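Local coordinates for proline dipeptidase (Streptococcus agalactiae, PDB 3OOO), which probably acts as a manganese-dependent peptidase of the M24B family, represented here by its N-terminal creatinase/prolidase domain alone, at residues A17-S23 with M43-E49. Sequence-based numbering, arbitrary orientation. Where two conformers were deposited one is given.
Sequences AELAVFS and MFLFVYE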
loop_
_atom_site.group_PDB
_atom_site.type_symbol
_atom_site.label_atom_id
_atom_site.label_comp_id
_atom_site.label_asym_id
_atom_site.label_seq_id
_atom_site.Cartn_x
_atom_site.Cartn_y
_atom_site.Cartn_z
ATOM N N ALA A 17 6.952 -18.518 9.825
ATOM C CA ALA A 17 6.206 -18.268 8.593
ATOM C C ALA A 17 6.022 -19.509 7.720
ATOM O O ALA A 17 6.975 -20.237 7.448
ATOM C CB ALA A 17 6.866 -17.154 7.792
ATOM N N GLU A 18 4.785 -19.731 7.281
ATOM C CA GLU A 18 4.443 -20.825 6.368
ATOM C C GLU A 18 4.454 -20.363 4.917
ATOM O O GLU A 18 4.511 -21.176 3.994
ATOM C CB GLU A 18 3.076 -21.430 6.700
ATOM C CG GLU A 18 2.963 -22.039 8.100
ATOM C CD GLU A 18 2.513 -21.044 9.158
ATOM O OE1 GLU A 18 2.299 -19.851 8.834
ATOM O OE2 GLU A 18 2.365 -21.459 10.328
ATOM N N LEU A 19 4.417 -19.048 4.722
ATOM C CA LEU A 19 4.205 -18.486 3.398
ATOM C C LEU A 19 4.788 -17.084 3.294
ATOM O O LEU A 19 4.704 -16.302 4.239
ATOM C CB LEU A 19 2.698 -18.426 3.114
ATOM C CG LEU A 19 2.210 -17.809 1.798
ATOM C CD1 LEU A 19 2.599 -18.665 0.602
ATOM C CD2 LEU A 19 0.704 -17.610 1.834
ATOM N N ALA A 20 5.375 -16.784 2.139
ATOM C CA ALA A 20 5.726 -15.418 1.759
ATOM C C ALA A 20 4.985 -15.076 0.477
ATOM O O ALA A 20 4.887 -15.895 -0.442
ATOM C CB ALA A 20 7.215 -15.281 1.558
ATOM N N VAL A 21 4.451 -13.863 0.427
ATOM C CA VAL A 21 3.701 -13.404 -0.733
ATOM C C VAL A 21 4.412 -12.191 -1.305
ATOM O O VAL A 21 4.510 -11.154 -0.640
ATOM C CB VAL A 21 2.251 -13.012 -0.351
ATOM C CG1 VAL A 21 1.477 -12.546 -1.577
ATOM C CG2 VAL A 21 1.522 -14.174 0.319
ATOM N N PHE A 22 4.933 -12.328 -2.519
ATOM C CA PHE A 22 5.621 -11.224 -3.195
ATOM C C PHE A 22 4.701 -10.549 -4.194
ATOM O O PHE A 22 3.926 -11.215 -4.888
ATOM C CB PHE A 22 6.903 -11.722 -3.866
ATOM C CG PHE A 22 7.901 -12.274 -2.893
ATOM C CD1 PHE A 22 8.766 -11.419 -2.218
ATOM C CD2 PHE A 22 7.948 -13.637 -2.617
ATOM C CE1 PHE A 22 9.679 -11.911 -1.298
ATOM C CE2 PHE A 22 8.864 -14.145 -1.698
ATOM C CZ PHE A 22 9.732 -13.281 -1.037
ATOM N N SER A 23 4.770 -9.223 -4.245
ATOM C CA SER A 23 3.864 -8.444 -5.090
ATOM C C SER A 23 4.576 -7.354 -5.890
ATOM O O SER A 23 4.039 -6.863 -6.878
ATOM C CB SER A 23 2.762 -7.820 -4.231
ATOM O OG SER A 23 3.305 -7.005 -3.206
HETATM N N MSE A 43 -1.245 -9.410 -9.158
HETATM C CA MSE A 43 -0.031 -10.173 -9.390
HETATM C C MSE A 43 0.436 -10.667 -7.964
HETATM O O MSE A 43 0.746 -9.760 -7.194
HETATM C CB MSE A 43 1.035 -9.166 -9.992
HETATM C CG MSE A 43 1.749 -9.425 -11.416
HETATM SE SE MSE A 43 3.584 -10.227 -11.380
HETATM C CE MSE A 43 4.474 -8.813 -10.360
ATOM N N PHE A 44 0.554 -11.960 -7.658
ATOM C CA PHE A 44 1.220 -12.400 -6.437
ATOM C C PHE A 44 2.050 -13.627 -6.734
ATOM O O PHE A 44 1.612 -14.524 -7.466
ATOM C CB PHE A 44 0.211 -12.770 -5.343
ATOM C CG PHE A 44 -0.670 -11.632 -4.904
ATOM C CD1 PHE A 44 -0.151 -10.568 -4.157
ATOM C CD2 PHE A 44 -2.017 -11.624 -5.238
ATOM C CE1 PHE A 44 -0.972 -9.514 -3.755
ATOM C CE2 PHE A 44 -2.844 -10.575 -4.846
ATOM C CZ PHE A 44 -2.322 -9.516 -4.100
ATOM N N LEU A 45 3.233 -13.678 -6.135
ATOM C CA LEU A 45 4.042 -14.887 -6.139
ATOM C C LEU A 45 3.976 -15.494 -4.750
ATOM O O LEU A 45 4.439 -14.892 -3.781
ATOM C CB LEU A 45 5.489 -14.562 -6.512
ATOM C CG LEU A 45 6.505 -15.710 -6.505
ATOM C CD1 LEU A 45 6.175 -16.760 -7.560
ATOM C CD2 LEU A 45 7.911 -15.164 -6.721
ATOM N N PHE A 46 3.386 -16.681 -4.668
ATOM C CA PHE A 46 3.201 -17.375 -3.402
ATOM C C PHE A 46 4.324 -18.372 -3.199
ATOM O O PHE A 46 4.464 -19.321 -3.967
ATOM C CB PHE A 46 1.842 -18.091 -3.364
ATOM C CG PHE A 46 0.664 -17.163 -3.492
ATOM C CD1 PHE A 46 0.202 -16.446 -2.388
ATOM C CD2 PHE A 46 0.014 -17.002 -4.714
ATOM C CE1 PHE A 46 -0.886 -15.583 -2.502
ATOM C CE2 PHE A 46 -1.080 -16.141 -4.838
ATOM C CZ PHE A 46 -1.531 -15.431 -3.731
ATOM N N VAL A 47 5.128 -18.131 -2.168
ATOM C CA VAL A 47 6.273 -18.980 -1.852
ATOM C C VAL A 47 5.973 -19.726 -0.557
ATOM O O VAL A 47 6.005 -19.157 0.533
ATOM C CB VAL A 47 7.576 -18.154 -1.740
ATOM C CG1 VAL A 47 8.765 -19.061 -1.382
ATOM C CG2 VAL A 47 7.840 -17.404 -3.042
ATOM N N TYR A 48 5.632 -21.006 -0.703
ATOM C CA TYR A 48 5.348 -21.876 0.429
ATOM C C TYR A 48 6.636 -22.459 0.974
ATOM O O TYR A 48 7.631 -22.550 0.263
ATOM C CB TYR A 48 4.437 -23.023 0.010
ATOM C CG TYR A 48 2.982 -22.663 -0.148
ATOM C CD1 TYR A 48 2.140 -22.581 0.961
ATOM C CD2 TYR A 48 2.435 -22.444 -1.412
ATOM C CE1 TYR A 48 0.786 -22.268 0.816
ATOM C CE2 TYR A 48 1.093 -22.130 -1.567
ATOM C CZ TYR A 48 0.276 -22.045 -0.455
ATOM O OH TYR A 48 -1.056 -21.738 -0.619
ATOM N N GLU A 49 6.587 -22.871 2.236
ATOM C CA GLU A 49 7.718 -23.489 2.917
ATOM C C GLU A 49 8.019 -24.905 2.415
ATOM O O GLU A 49 9.131 -25.397 2.606
ATOM C CB GLU A 49 7.433 -23.539 4.428
ATOM C CG GLU A 49 6.181 -24.363 4.777
ATOM C CD GLU A 49 5.827 -24.397 6.257
ATOM O OE1 GLU A 49 6.641 -23.963 7.104
ATOM O OE2 GLU A 49 4.712 -24.871 6.570
HETATM O O HOH W 1 7.977 -22.284 8.747
#
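Phe44 opens the pairing by resting its CD1 3.6 Å from Val21 CG1, with Ser23 CB near the same part of the ring; Ser23 OG itself is hydrogen-bonded to Asn104. Leu45 then makes a hydrogen-bonded pair with Phe22. Leu45 N reaches Phe22 O at 2.8 Å, in the carbonyl plane, while Leu45 O accepts the return bond from Phe22 N. On the sheet face that carries Val21, Phe46 lies alongside it, pointing the same way, its CD1 3.8 Å from Val21 CG2. These antiparallel strands, 19-22 and 44-48, their N-to-C directions 162° apart, lie in the middle of the mixed sheet of the creatinase/prolidase N-terminal domain, linked by a connection that contains helix 25-32; strand 97-100 flanks the first and strand 54-58 the second. Val47 repeats the two-bond pattern with Ala20, and on the opposite face of the sheet, shared with Phe22 and Leu45, its CG2, beside the backbone N, meets the edge of the Phe22 ring in plane, 3.7 Å from CE2. Helix 3-14 covers both side chains. Next, Tyr48 offers one ring face to Leu19 CD1, which sits over the centre at 3.9 Å in a CH-pi contact; Tyr48 OH is hydrogen-bonded to Ser92 O. Just past the strand, Glu49 N approaches Glu18 O from above the carbonyl plane, a longer bond of 3.2 Å, with 142° at the hydrogen. A water bridges Glu49 OE1 and Ala17 O, whereas the Glu18 carboxylate is held by Ser96 and Lys97 N.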